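Local coordinates for protein amine Dehydrogenase (Pseudomonas putida, PDB 1JMX) that probably forms the beta-propeller subunit of a quinohemoprotein amine dehydrogenase, which oxidises primary amines to aldehydes and passes the electrons on through heme c, at residues Tyr34-Val38 with Leu72-Lys76; Arg142-Met146 with Met171-Gly176. All blocks are in the same frame, centred on the assembly; numbering follows the deposited sequence.

Interaction 1. Residues Tyr34-Val38 with Leu72-Lys76; sequences YKSCV and LDTCK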
ATOM      1  N   TYR B  34      26.247 -20.868 -19.442  1.00 21.17           N
ATOM      2  CA  TYR B  34      27.399 -20.843 -20.335  1.00 20.52           C
ATOM      3  C   TYR B  34      28.433 -19.819 -19.871  1.00 20.10           C
ATOM      4  O   TYR B  34      29.625 -20.127 -19.762  1.00 19.21           O
ATOM      5  CB  TYR B  34      26.935 -20.539 -21.756  1.00 21.13           C
ATOM      6  CG  TYR B  34      28.020 -20.702 -22.783  1.00 23.08           C
ATOM      7  CD1 TYR B  34      28.378 -21.968 -23.249  1.00 23.70           C
ATOM      8  CD2 TYR B  34      28.699 -19.592 -23.289  1.00 24.93           C
ATOM      9  CE1 TYR B  34      29.393 -22.125 -24.198  1.00 25.40           C
ATOM     10  CE2 TYR B  34      29.713 -19.737 -24.237  1.00 26.04           C
ATOM     11  CZ  TYR B  34      30.052 -21.006 -24.685  1.00 24.43           C
ATOM     12  OH  TYR B  34      31.047 -21.152 -25.613  1.00 25.23           O
ATOM     13  N   LYS B  35      27.961 -18.609 -19.576  1.00 20.22           N
ATOM     14  CA  LYS B  35      28.817 -17.524 -19.101  1.00 19.52           C
ATOM     15  C   LYS B  35      27.985 -16.426 -18.436  1.00 18.94           C
ATOM     16  O   LYS B  35      26.765 -16.374 -18.579  1.00 18.40           O
ATOM     17  CB  LYS B  35      29.661 -16.938 -20.250  1.00 19.88           C
ATOM     18  CG  LYS B  35      28.860 -16.181 -21.307  1.00 20.34           C
ATOM     19  CD  LYS B  35      29.711 -15.767 -22.497  1.00 20.48           C
ATOM     20  CE  LYS B  35      30.796 -14.791 -22.092  1.00 21.16           C
ATOM     21  NZ  LYS B  35      31.675 -14.483 -23.241  1.00 21.00           N
ATOM     22  N   SER B  36      28.665 -15.557 -17.700  1.00 19.52           N
ATOM     23  CA  SER B  36      28.016 -14.456 -17.005  1.00 19.51           C
ATOM     24  C   SER B  36      28.777 -13.175 -17.284  1.00 19.55           C
ATOM     25  O   SER B  36      30.001 -13.173 -17.356  1.00 19.49           O
ATOM     26  CB  SER B  36      28.000 -14.716 -15.493  1.00 18.70           C
ATOM     27  OG  SER B  36      27.370 -15.950 -15.193  1.00 19.99           O
ATOM     28  N   CYS B  37      28.040 -12.086 -17.452  1.00 19.72           N
ATOM     29  CA  CYS B  37      28.635 -10.787 -17.716  1.00 19.04           C
ATOM     30  C   CYS B  37      28.149  -9.833 -16.643  1.00 19.44           C
ATOM     31  O   CYS B  37      26.966  -9.811 -16.319  1.00 20.12           O
ATOM     32  CB  CYS B  37      28.181 -10.225 -19.076  1.00 18.86           C
ATOM     33  SG  CYS B  37      28.685 -11.080 -20.611  1.00 18.80           S
ATOM     34  N   VAL B  38      29.062  -9.077 -16.055  1.00 20.05           N
ATOM     35  CA  VAL B  38      28.662  -8.090 -15.069  1.00 20.39           C
ATOM     36  C   VAL B  38      28.314  -6.839 -15.882  1.00 20.24           C
ATOM     37  O   VAL B  38      29.034  -6.464 -16.815  1.00 20.20           O
ATOM     38  CB  VAL B  38      29.782  -7.789 -14.059  1.00 20.55           C
ATOM     39  CG1 VAL B  38      29.336  -6.724 -13.081  1.00 19.66           C
ATOM     40  CG2 VAL B  38      30.144  -9.055 -13.310  1.00 21.80           C
ATOM     41  N   LEU B  72      27.907 -10.132 -26.071  1.00 16.30           N
ATOM     42  CA  LEU B  72      27.921 -11.400 -25.342  1.00 17.15           C
ATOM     43  C   LEU B  72      29.197 -12.246 -25.455  1.00 17.58           C
ATOM     44  O   LEU B  72      29.545 -12.967 -24.516  1.00 17.91           O
ATOM     45  CB  LEU B  72      26.708 -12.241 -25.744  1.00 15.82           C
ATOM     46  CG  LEU B  72      25.417 -12.095 -24.935  1.00 17.49           C
ATOM     47  CD1 LEU B  72      25.185 -10.665 -24.492  1.00 17.91           C
ATOM     48  CD2 LEU B  72      24.257 -12.613 -25.757  1.00 15.15           C
ATOM     49  N   ASP B  73      29.871 -12.185 -26.601  1.00 17.99           N
ATOM     50  CA  ASP B  73      31.099 -12.954 -26.805  1.00 18.77           C
ATOM     51  C   ASP B  73      32.253 -12.511 -25.921  1.00 18.77           C
ATOM     52  O   ASP B  73      33.146 -13.302 -25.622  1.00 20.54           O
ATOM     53  CB  ASP B  73      31.570 -12.881 -28.264  1.00 19.71           C
ATOM     54  CG  ASP B  73      30.777 -13.781 -29.194  1.00 22.13           C
ATOM     55  OD1 ASP B  73      29.967 -14.605 -28.727  1.00 25.11           O
ATOM     56  OD2 ASP B  73      30.975 -13.666 -30.418  1.00 25.11           O
ATOM     57  N   THR B  74      32.233 -11.254 -25.497  1.00 18.38           N
ATOM     58  CA  THR B  74      33.316 -10.724 -24.682  1.00 19.38           C
ATOM     59  C   THR B  74      32.841 -10.003 -23.422  1.00 19.23           C
ATOM     60  O   THR B  74      33.651  -9.635 -22.573  1.00 18.81           O
ATOM     61  CB  THR B  74      34.161  -9.709 -25.507  1.00 21.22           C
ATOM     62  OG1 THR B  74      33.332  -8.606 -25.908  1.00 21.64           O
ATOM     63  CG2 THR B  74      34.743 -10.372 -26.762  1.00 21.80           C
ATOM     64  N   CYS B  75      31.531  -9.804 -23.316  1.00 18.49           N
ATOM     65  CA  CYS B  75      30.928  -9.085 -22.198  1.00 19.27           C
ATOM     66  C   CYS B  75      31.261  -7.599 -22.234  1.00 19.87           C
ATOM     67  O   CYS B  75      31.159  -6.920 -21.213  1.00 21.01           O
ATOM     68  CB  CYS B  75      31.368  -9.656 -20.847  1.00 18.38           C
ATOM     69  SG  CYS B  75      30.699 -11.288 -20.441  1.00 18.64           S
ATOM     70  N   LYS B  76      31.631  -7.089 -23.407  1.00 20.01           N
ATOM     71  CA  LYS B  76      31.993  -5.680 -23.537  1.00 20.59           C
ATOM     72  C   LYS B  76      30.829  -4.715 -23.750  1.00 18.11           C
ATOM     73  O   LYS B  76      29.953  -4.950 -24.573  1.00 19.04           O
ATOM     74  CB  LYS B  76      33.019  -5.483 -24.662  1.00 23.67           C
ATOM     75  CG  LYS B  76      33.677  -4.107 -24.621  1.00 28.42           C
ATOM     76  CD  LYS B  76      34.007  -3.561 -26.011  1.00 32.48           C
ATOM     77  CE  LYS B  76      35.181  -4.288 -26.662  1.00 34.58           C
ATOM     78  NZ  LYS B  76      35.463  -3.758 -28.038  1.00 36.05           N
TER
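Cys37 and Cys75 are joined by a disulfide, with SG to SG at 2.0 Å and a left-handed twist of -78° about the S-S bond. In both cysteines SG lies opposite the carbonyl carbon and beside the backbone N, so the two half-bridges are built alike. The bridge draws their CA atoms to 5.3 Å. The carbonyl of Ser36 adds a looser contact, its O lying 3.7 Å from Cys75 SG.

Lys35 runs alongside the bridge. Its CG sits between the backbone N and the carbonyl carbon (chi1 68°), and a bend at chi3 brings the ammonium into the turn of 72-76. There NZ donates to Leu72 O at 2.9 Å, in the carbonyl plane, with a C=O...N angle of 148°. Asp73 O is nearly as near, 3.0 Å from NZ, but the angle is too poor for a hydrogen bond. The stronger partner of NZ is Pro5 O, from the N-terminal segment. One bond back, Lys35 CE passes 3.9 Å from Cys75 SG.

Lys35 follows Tyr34 in a classic beta bulge opposite Val25. The Asp73 carboxylate turns elsewhere, to salt bridges with Arg349 and Arg55 and to Leu7 N.

The disulfide ties the outer strand of one propeller blade covalently to a turn of the next. Beside it, the carbonyl oxygens of Leu72 and Pro5 satisfy the buried ammonium of Lys35.

Interaction 2. Residues Arg142-Met146 with Met171-Gly176; sequences RTFPM and MDVKTG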
ATOM      1  N   ARG B 142      17.496  12.065 -33.579  1.00 12.90           N
ATOM      2  CA  ARG B 142      16.167  12.411 -34.063  1.00 13.46           C
ATOM      3  C   ARG B 142      15.211  12.227 -32.888  1.00 12.42           C
ATOM      4  O   ARG B 142      15.403  11.329 -32.084  1.00 12.44           O
ATOM      5  CB  ARG B 142      15.784  11.435 -35.174  1.00 15.65           C
ATOM      6  CG  ARG B 142      14.941  12.002 -36.291  1.00 18.62           C
ATOM      7  CD  ARG B 142      14.606  10.899 -37.298  1.00 17.52           C
ATOM      8  NE  ARG B 142      15.783  10.107 -37.602  1.00 17.09           N
ATOM      9  CZ  ARG B 142      15.843   8.782 -37.542  1.00 14.89           C
ATOM     10  NH1 ARG B 142      14.789   8.063 -37.200  1.00 15.91           N
ATOM     11  NH2 ARG B 142      16.991   8.178 -37.760  1.00 15.35           N
ATOM     12  N   THR B 143      14.236  13.116 -32.745  1.00 11.65           N
ATOM     13  CA  THR B 143      13.249  12.990 -31.675  1.00 13.41           C
ATOM     14  C   THR B 143      11.884  13.468 -32.132  1.00 12.93           C
ATOM     15  O   THR B 143      11.770  14.433 -32.881  1.00 14.36           O
ATOM     16  CB  THR B 143      13.688  13.635 -30.289  1.00 13.58           C
ATOM     17  OG1 THR B 143      12.673  14.512 -29.787  1.00 15.68           O
ATOM     18  CG2 THR B 143      14.994  14.354 -30.380  1.00 12.95           C
ATOM     19  N   PHE B 144      10.855  12.738 -31.725  1.00 11.77           N
ATOM     20  CA  PHE B 144       9.492  13.049 -32.111  1.00 10.72           C
ATOM     21  C   PHE B 144       8.599  13.038 -30.889  1.00 11.20           C
ATOM     22  O   PHE B 144       8.974  12.504 -29.851  1.00 10.72           O
ATOM     23  CB  PHE B 144       8.953  11.977 -33.062  1.00 10.79           C
ATOM     24  CG  PHE B 144       9.853  11.663 -34.210  1.00 11.86           C
ATOM     25  CD1 PHE B 144      10.705  10.567 -34.156  1.00 14.44           C
ATOM     26  CD2 PHE B 144       9.822  12.434 -35.364  1.00 12.57           C
ATOM     27  CE1 PHE B 144      11.517  10.239 -35.246  1.00 14.13           C
ATOM     28  CE2 PHE B 144      10.626  12.118 -36.456  1.00 13.04           C
ATOM     29  CZ  PHE B 144      11.474  11.017 -36.397  1.00 13.36           C
ATOM     30  N   PRO B 145       7.410  13.655 -30.992  1.00 12.49           N
ATOM     31  CA  PRO B 145       6.463  13.687 -29.874  1.00 13.43           C
ATOM     32  C   PRO B 145       5.747  12.340 -29.758  1.00 14.01           C
ATOM     33  O   PRO B 145       5.475  11.680 -30.763  1.00 14.87           O
ATOM     34  CB  PRO B 145       5.499  14.806 -30.272  1.00 12.97           C
ATOM     35  CG  PRO B 145       5.510  14.744 -31.763  1.00 15.69           C
ATOM     36  CD  PRO B 145       6.967  14.543 -32.083  1.00 11.84           C
ATOM     37  N   MET B 146       5.478  11.923 -28.529  1.00 13.27           N
ATOM     38  CA  MET B 146       4.805  10.656 -28.279  1.00 14.34           C
ATOM     39  C   MET B 146       3.615  10.829 -27.346  1.00 13.77           C
ATOM     40  O   MET B 146       3.563  11.774 -26.554  1.00 15.17           O
ATOM     41  CB  MET B 146       5.773   9.651 -27.635  1.00 14.93           C
ATOM     42  CG  MET B 146       6.861   9.131 -28.544  1.00 16.52           C
ATOM     43  SD  MET B 146       6.174   8.159 -29.879  1.00 22.07           S
ATOM     44  CE  MET B 146       5.834   6.594 -29.033  1.00 19.36           C
ATOM     45  N   MET B 171       4.196   3.264 -36.165  1.00 15.27           N
ATOM     46  CA  MET B 171       4.916   4.513 -36.350  1.00 15.82           C
ATOM     47  C   MET B 171       6.072   4.501 -37.333  1.00 15.32           C
ATOM     48  O   MET B 171       6.847   3.550 -37.397  1.00 15.49           O
ATOM     49  CB  MET B 171       5.394   5.015 -34.984  1.00 16.45           C
ATOM     50  CG  MET B 171       6.176   6.306 -35.006  1.00 17.77           C
ATOM     51  SD  MET B 171       6.610   6.777 -33.347  1.00 18.83           S
ATOM     52  CE  MET B 171       6.543   8.525 -33.486  1.00 18.32           C
ATOM     53  N   ASP B 172       6.148   5.580 -38.111  1.00 15.40           N
ATOM     54  CA  ASP B 172       7.201   5.796 -39.089  1.00 15.65           C
ATOM     55  C   ASP B 172       8.322   6.475 -38.307  1.00 14.62           C
ATOM     56  O   ASP B 172       8.147   7.591 -37.829  1.00 15.22           O
ATOM     57  CB  ASP B 172       6.698   6.739 -40.182  1.00 16.20           C
ATOM     58  CG  ASP B 172       7.674   6.883 -41.334  1.00 18.13           C
ATOM     59  OD1 ASP B 172       7.212   7.034 -42.482  1.00 24.62           O
ATOM     60  OD2 ASP B 172       8.897   6.857 -41.115  1.00 20.67           O
ATOM     61  N   VAL B 173       9.474   5.816 -38.199  1.00 15.51           N
ATOM     62  CA  VAL B 173      10.600   6.372 -37.451  1.00 17.04           C
ATOM     63  C   VAL B 173      11.360   7.501 -38.147  1.00 17.92           C
ATOM     64  O   VAL B 173      12.265   8.080 -37.559  1.00 17.99           O
ATOM     65  CB  VAL B 173      11.593   5.270 -36.960  1.00 16.08           C
ATOM     66  CG1 VAL B 173      10.876   4.263 -36.100  1.00 16.85           C
ATOM     67  CG2 VAL B 173      12.267   4.576 -38.115  1.00 17.48           C
ATOM     68  N   LYS B 174      10.988   7.817 -39.388  1.00 19.67           N
ATOM     69  CA  LYS B 174      11.634   8.900 -40.144  1.00 20.46           C
ATOM     70  C   LYS B 174      10.839  10.196 -40.013  1.00 19.55           C
ATOM     71  O   LYS B 174      11.412  11.266 -39.790  1.00 21.35           O
ATOM     72  CB  LYS B 174      11.773   8.538 -41.630  1.00 23.13           C
ATOM     73  CG  LYS B 174      12.985   7.682 -41.972  1.00 28.17           C
ATOM     74  CD  LYS B 174      13.054   6.455 -41.064  1.00 33.83           C
ATOM     75  CE  LYS B 174      14.260   5.574 -41.330  1.00 36.27           C
ATOM     76  NZ  LYS B 174      14.388   4.525 -40.262  1.00 38.96           N
ATOM     77  N   THR B 175       9.518  10.083 -40.126  1.00 18.73           N
ATOM     78  CA  THR B 175       8.625  11.234 -40.037  1.00 18.50           C
ATOM     79  C   THR B 175       7.993  11.369 -38.651  1.00 19.24           C
ATOM     80  O   THR B 175       7.521  12.447 -38.266  1.00 18.08           O
ATOM     81  CB  THR B 175       7.477  11.128 -41.061  1.00 20.74           C
ATOM     82  OG1 THR B 175       6.595  10.062 -40.683  1.00 20.73           O
ATOM     83  CG2 THR B 175       8.029  10.853 -42.476  1.00 20.70           C
ATOM     84  N   GLY B 176       7.954  10.256 -37.923  1.00 18.91           N
ATOM     85  CA  GLY B 176       7.363  10.257 -36.602  1.00 19.04           C
ATOM     86  C   GLY B 176       5.848  10.216 -36.628  1.00 19.83           C
ATOM     87  O   GLY B 176       5.212  10.281 -35.571  1.00 20.42           O
TER
HETATM   88  O   HOH W   1       5.018  11.875 -33.476  1.00 19.52           O
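The Phe144 ring lies against the 171-176 turn with Gly176 CA over one face. This CH-pi contact spans 3.7 Å from CA to the ring centroid, 19° off the ring normal. Gly176 has no side chain, so the ring meets bare backbone. At the ring edge, Lys174 O comes 3.4 Å from CZ. A chi1 of -50° places CG beside the backbone N of Phe144 and sends the ring across to the turn.

The other tight spot is between two buried methionines. Met171 is extended through chi2, and its CE reaches Met146 SD at 3.6 Å. Met146 is bent at chi2 and chi3, and the two chains cross at a slant.

The Arg142 side is looser. Arg142 NH1 meets Val173 O near the guanidinium plane, but at 2.5 Å and with a poor angle this weak bond is doubtful. The stronger partner of Arg142 is Glu105, which NH2 meets in a salt bridge. The Lys174 side chain is exposed.

At the Pro145 end a water joins the segments, donating to Pro145 O at 2.8 Å and to Gly176 O at 2.6 Å. Within 171-176, Asp172 OD2 accepts from Lys174 N at 2.9 Å, forming an Asx turn.

Strand 142-145 pairs with strand 126-131 at the outer edge of its blade. The turn links strands 168-171 and 178-182 of the next sheet. Met146 packs on strands 126-131, 105-115 and 161-164, and Val173 on the last two.

How the interactions relate
Interactions 1 and 2 follow one another along the chain and do not touch. Their centres lie 33 Å apart and their nearest atoms about 23 Å. Each centre is 21 Å from the centre of the chain. Both use the same topology: an outermost strand of one propeller blade meets the turn between the third and fourth strands of the next sheet. Interaction 1 is fixed covalently, whereas interaction 2 relies on noncovalent contacts and a water. Through 142-146 only, interaction 2 belongs to the sheet whose hairpin after strand 105-115 touches heme c, with Leu116 to Tyr120 as the contacts. Interaction 1 joins two earlier sheets.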